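Local coordinates for glutamate receptor kainate-like protein (Pleurobrachia bachei, PDB 4ZDM), which probably forms a glycine-activated ion channel subunit of the ionotropic glutamate receptor family, whose ligand-binding domain holds glycine, at residues Tyr139-Leu153 / Arg180-Ile192. Sequence-based numbering, arbitrary orientation.
Sequences YQWGVVDSRNPELLL and RMRAGGFVFIDEI. With NA (sodium ion), chain E; GLY (glycine), chain B.
Strands 140-144 and 186-192 run parallel, their local axes 26° apart, joined by four backbone hydrogen bonds, from Gln140 N to Gly185 O at one end to Ile189 N to Gly142 O (3.1 Å) at the other. Gly142 suits its place because a side chain there would collide with the Phe186 ring, whose CZ lies 3.6 Å from Gly142 CA. On the opposite face Trp141 CB packs on Val187 CB (3.9 Å), and Ile189 CD1 reaches Trp141 CD1. Past Gly142 the direct backbone bonding stops, and a water bridges Val144 N and Ile189 O. Arg147, extended from CG to NE (chi1 -171°), has the length and charge for a salt bridge with Asp190: NH2 donates to the syn lone pair of OD1 at 2.9 Å, while NE bonds both carboxylate oxygens weakly. One guanidinium face covers CA of the bound glycine, and NH1 pairs with Glu17. Acidic Glu191 suits the ligand's ammonium: OE1 takes its N at 2.8 Å, and OE2 accepts Ser96 and, from the anti side, 30° out of the carboxylate plane, Asn148 ND2. Asn148 N binds ligand O at 2.9 Å. In this periplasmic-binding-protein-like fold, strand 140-144 sits between 169-171 and 186-192, with helix 174-182 packed on Phe188 and strand 112-121 beyond 186-192.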
loop_
_atom_site.group_PDB
_atom_site.type_symbol
_atom_site.label_atom_id
_atom_site.label_comp_id
_atom_site.label_asym_id
_atom_site.label_seq_id
_atom_site.Cartn_x
_atom_site.Cartn_y
_atom_site.Cartn_z
ATOM N N TYR A 139 7.000 -27.248 -37.506
ATOM C CA TYR A 139 7.249 -26.372 -36.367
ATOM C C TYR A 139 6.110 -26.389 -35.387
ATOM O O TYR A 139 4.949 -26.288 -35.778
ATOM C CB TYR A 139 7.447 -24.950 -36.838
ATOM C CG TYR A 139 8.634 -24.776 -37.722
ATOM C CD1 TYR A 139 9.900 -24.617 -37.190
ATOM C CD2 TYR A 139 8.490 -24.805 -39.101
ATOM C CE1 TYR A 139 11.008 -24.471 -38.017
ATOM C CE2 TYR A 139 9.586 -24.658 -39.937
ATOM C CZ TYR A 139 10.836 -24.495 -39.388
ATOM O OH TYR A 139 11.910 -24.339 -40.226
ATOM N N GLN A 140 6.463 -26.533 -34.114
ATOM C CA GLN A 140 5.577 -26.159 -33.022
ATOM C C GLN A 140 5.617 -24.635 -32.875
ATOM O O GLN A 140 6.520 -23.971 -33.364
ATOM C CB GLN A 140 6.007 -26.776 -31.700
ATOM C CG GLN A 140 5.872 -28.296 -31.648
ATOM C CD GLN A 140 6.203 -28.811 -30.274
ATOM O OE1 GLN A 140 7.371 -28.968 -29.934
ATOM N NE2 GLN A 140 5.178 -29.017 -29.450
ATOM N N TRP A 141 4.618 -24.084 -32.201
ATOM C CA TRP A 141 4.712 -22.678 -31.826
ATOM C C TRP A 141 4.114 -22.474 -30.448
ATOM O O TRP A 141 3.365 -23.296 -29.948
ATOM C CB TRP A 141 4.022 -21.794 -32.855
ATOM C CG TRP A 141 2.542 -22.003 -33.021
ATOM C CD1 TRP A 141 1.552 -21.271 -32.414
ATOM C CD2 TRP A 141 1.876 -22.948 -33.859
ATOM N NE1 TRP A 141 0.322 -21.707 -32.811
ATOM C CE2 TRP A 141 0.494 -22.741 -33.703
ATOM C CE3 TRP A 141 2.317 -23.964 -34.728
ATOM C CZ2 TRP A 141 -0.455 -23.506 -34.372
ATOM C CZ3 TRP A 141 1.364 -24.716 -35.386
ATOM C CH2 TRP A 141 -0.003 -24.464 -35.216
ATOM N N GLY A 142 4.475 -21.358 -29.812
ATOM C CA GLY A 142 4.119 -21.098 -28.448
ATOM C C GLY A 142 3.915 -19.636 -28.088
ATOM O O GLY A 142 4.439 -18.757 -28.735
ATOM N N VAL A 143 3.146 -19.435 -27.030
ATOM C CA VAL A 143 2.885 -18.118 -26.439
ATOM C C VAL A 143 2.949 -18.265 -24.928
ATOM O O VAL A 143 2.717 -19.378 -24.394
ATOM C CB VAL A 143 1.515 -17.530 -26.884
ATOM C CG1 VAL A 143 1.502 -17.295 -28.336
ATOM C CG2 VAL A 143 0.368 -18.396 -26.451
ATOM N N VAL A 144 3.220 -17.175 -24.224
ATOM C CA VAL A 144 3.194 -17.146 -22.760
ATOM C C VAL A 144 1.781 -17.047 -22.226
ATOM O O VAL A 144 1.005 -16.209 -22.662
ATOM C CB VAL A 144 4.001 -15.997 -22.197
ATOM C CG1 VAL A 144 4.128 -16.056 -20.706
ATOM C CG2 VAL A 144 5.379 -15.950 -22.806
ATOM N N ASP A 145 1.453 -17.875 -21.246
ATOM C CA ASP A 145 0.163 -17.747 -20.588
ATOM C C ASP A 145 0.050 -16.417 -19.871
ATOM O O ASP A 145 0.996 -15.960 -19.232
ATOM C CB ASP A 145 -0.043 -18.865 -19.562
ATOM C CG ASP A 145 -1.342 -18.717 -18.790
ATOM O OD1 ASP A 145 -2.396 -19.078 -19.348
ATOM O OD2 ASP A 145 -1.312 -18.190 -17.669
ATOM N N SER A 146 -1.137 -15.818 -19.963
ATOM C CA SER A 146 -1.487 -14.594 -19.215
ATOM C C SER A 146 -0.578 -13.430 -19.574
ATOM O O SER A 146 -0.335 -12.543 -18.759
ATOM C CB SER A 146 -1.479 -14.840 -17.708
ATOM O OG SER A 146 -2.514 -15.771 -17.349
ATOM N N ARG A 147 -0.159 -13.366 -20.826
ATOM C CA ARG A 147 0.616 -12.262 -21.356
ATOM C C ARG A 147 -0.116 -11.757 -22.608
ATOM O O ARG A 147 -0.956 -12.444 -23.152
ATOM C CB ARG A 147 2.050 -12.734 -21.664
ATOM C CG ARG A 147 3.018 -11.676 -22.017
ATOM C CD ARG A 147 4.339 -12.299 -22.436
ATOM N NE ARG A 147 5.301 -11.417 -23.070
ATOM C CZ ARG A 147 6.184 -10.692 -22.428
ATOM N NH1 ARG A 147 6.163 -10.606 -21.098
ATOM N NH2 ARG A 147 7.056 -9.986 -23.140
ATOM N N ASN A 148 0.154 -10.521 -23.027
ATOM C CA ASN A 148 -0.621 -9.895 -24.098
ATOM C C ASN A 148 -0.699 -10.626 -25.442
ATOM O O ASN A 148 -1.776 -10.657 -26.031
ATOM C CB ASN A 148 -0.059 -8.495 -24.293
ATOM C CG ASN A 148 -0.603 -7.793 -25.534
ATOM O OD1 ASN A 148 -1.772 -7.420 -25.611
ATOM N ND2 ASN A 148 0.287 -7.582 -26.514
ATOM N N PRO A 149 0.383 -11.241 -25.955
ATOM C CA PRO A 149 0.188 -11.921 -27.243
ATOM C C PRO A 149 -0.925 -12.971 -27.239
ATOM O O PRO A 149 -1.720 -12.935 -28.168
ATOM C CB PRO A 149 1.573 -12.543 -27.532
ATOM C CG PRO A 149 2.512 -11.588 -26.791
ATOM C CD PRO A 149 1.794 -11.290 -25.530
ATOM N N GLU A 150 -1.003 -13.835 -26.218
ATOM C CA GLU A 150 -2.053 -14.843 -26.131
ATOM C C GLU A 150 -3.396 -14.119 -26.097
ATOM O O GLU A 150 -4.306 -14.519 -26.818
ATOM C CB GLU A 150 -1.882 -15.704 -24.892
ATOM C CG GLU A 150 -2.961 -16.774 -24.723
ATOM C CD GLU A 150 -2.985 -17.389 -23.326
ATOM O OE1 GLU A 150 -2.970 -16.658 -22.303
ATOM O OE2 GLU A 150 -3.028 -18.636 -23.268
ATOM N N LEU A 151 -3.499 -13.077 -25.267
ATOM C CA LEU A 151 -4.762 -12.368 -25.036
ATOM C C LEU A 151 -5.196 -11.755 -26.362
ATOM O O LEU A 151 -6.369 -11.811 -26.710
ATOM C CB LEU A 151 -4.636 -11.275 -23.960
ATOM C CG LEU A 151 -4.632 -11.473 -22.440
ATOM C CD1 LEU A 151 -4.839 -10.076 -21.716
ATOM C CD2 LEU A 151 -5.691 -12.445 -22.001
ATOM N N LEU A 152 -4.274 -11.103 -27.087
ATOM C CA LEU A 152 -4.581 -10.550 -28.410
ATOM C C LEU A 152 -5.029 -11.528 -29.430
ATOM O O LEU A 152 -5.972 -11.287 -30.184
ATOM C CB LEU A 152 -3.357 -9.857 -29.030
ATOM C CG LEU A 152 -3.052 -8.486 -28.518
ATOM C CD1 LEU A 152 -1.819 -7.960 -29.263
ATOM C CD2 LEU A 152 -4.255 -7.510 -28.634
ATOM N N LEU A 153 -4.298 -12.612 -29.521
ATOM C CA LEU A 153 -4.567 -13.575 -30.557
ATOM C C LEU A 153 -5.909 -14.248 -30.261
ATOM O O LEU A 153 -6.688 -14.417 -31.163
ATOM C CB LEU A 153 -3.453 -14.598 -30.658
ATOM C CG LEU A 153 -2.123 -14.039 -31.130
ATOM C CD1 LEU A 153 -1.069 -15.063 -30.840
ATOM C CD2 LEU A 153 -2.153 -13.704 -32.607
ATOM N N ARG A 180 12.778 -22.314 -25.362
ATOM C CA ARG A 180 12.266 -23.305 -26.282
ATOM C C ARG A 180 12.574 -22.928 -27.710
ATOM O O ARG A 180 12.905 -23.783 -28.562
ATOM C CB ARG A 180 10.772 -23.474 -26.108
ATOM C CG ARG A 180 10.344 -24.151 -24.851
ATOM C CD ARG A 180 10.492 -25.645 -25.006
ATOM N NE ARG A 180 9.507 -26.254 -25.903
ATOM C CZ ARG A 180 8.291 -26.652 -25.538
ATOM N NH1 ARG A 180 7.834 -26.474 -24.302
ATOM N NH2 ARG A 180 7.519 -27.217 -26.426
ATOM N N MET A 181 12.447 -21.645 -28.027
ATOM C CA MET A 181 12.789 -21.180 -29.361
ATOM C C MET A 181 14.258 -21.440 -29.708
ATOM O O MET A 181 14.587 -21.909 -30.808
ATOM C CB MET A 181 12.494 -19.678 -29.466
ATOM C CG MET A 181 12.844 -19.030 -30.798
ATOM S SD MET A 181 12.746 -17.245 -30.717
ATOM C CE MET A 181 14.192 -16.882 -29.772
ATOM N N ARG A 182 15.133 -21.096 -28.784
ATOM C CA ARG A 182 16.572 -21.292 -29.011
ATOM C C ARG A 182 16.929 -22.744 -29.246
ATOM O O ARG A 182 17.949 -23.012 -29.902
ATOM C CB ARG A 182 17.367 -20.723 -27.839
ATOM C CG ARG A 182 17.393 -19.231 -27.829
ATOM C CD ARG A 182 18.026 -18.702 -26.574
ATOM N NE ARG A 182 17.948 -17.255 -26.537
ATOM C CZ ARG A 182 17.516 -16.552 -25.494
ATOM N NH1 ARG A 182 17.165 -17.152 -24.362
ATOM N NH2 ARG A 182 17.486 -15.227 -25.581
ATOM N N ALA A 183 16.128 -23.680 -28.730
ATOM C CA ALA A 183 16.407 -25.128 -28.886
ATOM C C ALA A 183 16.012 -25.668 -30.256
ATOM O O ALA A 183 16.374 -26.802 -30.623
ATOM C CB ALA A 183 15.700 -25.916 -27.830
ATOM N N GLY A 184 15.264 -24.884 -31.010
ATOM C CA GLY A 184 14.896 -25.213 -32.370
ATOM C C GLY A 184 13.537 -25.857 -32.570
ATOM O O GLY A 184 12.972 -26.436 -31.651
ATOM N N GLY A 185 13.007 -25.748 -33.773
ATOM C CA GLY A 185 11.748 -26.393 -34.080
ATOM C C GLY A 185 10.520 -25.766 -33.449
ATOM O O GLY A 185 9.436 -26.365 -33.428
ATOM N N PHE A 186 10.686 -24.531 -32.979
ATOM C CA PHE A 186 9.671 -23.883 -32.142
ATOM C C PHE A 186 9.611 -22.394 -32.454
ATOM O O PHE A 186 10.606 -21.687 -32.275
ATOM C CB PHE A 186 10.023 -24.113 -30.677
ATOM C CG PHE A 186 9.059 -23.528 -29.680
ATOM C CD1 PHE A 186 9.190 -22.217 -29.250
ATOM C CD2 PHE A 186 8.067 -24.315 -29.109
ATOM C CE1 PHE A 186 8.327 -21.695 -28.266
ATOM C CE2 PHE A 186 7.206 -23.790 -28.154
ATOM C CZ PHE A 186 7.339 -22.489 -27.746
ATOM N N VAL A 187 8.442 -21.916 -32.916
ATOM C CA VAL A 187 8.203 -20.507 -33.209
ATOM C C VAL A 187 7.611 -19.855 -31.960
ATOM O O VAL A 187 6.562 -20.277 -31.479
ATOM C CB VAL A 187 7.270 -20.317 -34.406
ATOM C CG1 VAL A 187 6.992 -18.874 -34.644
ATOM C CG2 VAL A 187 7.894 -20.932 -35.676
ATOM N N PHE A 188 8.307 -18.868 -31.437
ATOM C CA PHE A 188 7.824 -18.110 -30.289
ATOM C C PHE A 188 7.195 -16.845 -30.797
ATOM O O PHE A 188 7.835 -16.057 -31.493
ATOM C CB PHE A 188 8.974 -17.812 -29.323
ATOM C CG PHE A 188 8.563 -17.154 -28.013
ATOM C CD1 PHE A 188 7.400 -17.492 -27.357
ATOM C CD2 PHE A 188 9.401 -16.249 -27.403
ATOM C CE1 PHE A 188 7.058 -16.862 -26.174
ATOM C CE2 PHE A 188 9.063 -15.648 -26.188
ATOM C CZ PHE A 188 7.894 -15.965 -25.583
ATOM N N ILE A 189 5.923 -16.647 -30.460
ATOM C CA ILE A 189 5.197 -15.459 -30.876
ATOM C C ILE A 189 5.085 -14.524 -29.661
ATOM O O ILE A 189 4.370 -14.850 -28.710
ATOM C CB ILE A 189 3.811 -15.774 -31.452
ATOM C CG1 ILE A 189 3.917 -16.710 -32.659
ATOM C CG2 ILE A 189 3.134 -14.468 -31.814
ATOM C CD1 ILE A 189 2.575 -17.319 -33.071
ATOM N N ASP A 190 5.809 -13.418 -29.703
ATOM C CA ASP A 190 5.793 -12.473 -28.583
ATOM C C ASP A 190 6.062 -11.069 -29.104
ATOM O O ASP A 190 5.747 -10.767 -30.237
ATOM C CB ASP A 190 6.754 -12.938 -27.494
ATOM C CG ASP A 190 6.377 -12.407 -26.110
ATOM O OD1 ASP A 190 6.770 -11.293 -25.757
ATOM O OD2 ASP A 190 5.684 -13.131 -25.378
ATOM N N GLU A 191 6.540 -10.185 -28.240
ATOM C CA GLU A 191 6.454 -8.750 -28.493
ATOM C C GLU A 191 7.745 -8.121 -28.934
ATOM O O GLU A 191 8.781 -8.243 -28.283
ATOM C CB GLU A 191 5.987 -7.998 -27.233
ATOM C CG GLU A 191 4.640 -8.521 -26.694
ATOM C CD GLU A 191 4.105 -7.713 -25.506
ATOM O OE1 GLU A 191 4.913 -6.989 -24.865
ATOM O OE2 GLU A 191 2.868 -7.813 -25.266
ATOM N N ILE A 192 7.663 -7.350 -30.012
ATOM C CA ILE A 192 8.723 -6.451 -30.396
ATOM C C ILE A 192 8.395 -5.128 -29.713
ATOM O O ILE A 192 7.236 -4.868 -29.445
ATOM C CB ILE A 192 8.812 -6.293 -31.918
ATOM C CG1 ILE A 192 7.501 -5.718 -32.437
ATOM C CG2 ILE A 192 9.107 -7.650 -32.605
ATOM C CD1 ILE A 192 7.637 -4.815 -33.575
HETATM NA NA NA E . -2.889 -20.113 -21.464
HETATM N N GLY B . 4.366 -6.668 -22.132
HETATM C CA GLY B . 3.655 -7.937 -21.831
HETATM C C GLY B . 2.251 -7.765 -21.365
HETATM O O GLY B . 1.503 -8.742 -21.200
HETATM O OXT GLY B . 1.796 -6.607 -21.116
HETATM O O HOH W 1 9.821 -27.418 -28.413
HETATM O O HOH W 2 3.848 -14.912 -25.959
HETATM O O HOH W 3 -5.088 -21.354 -22.265
#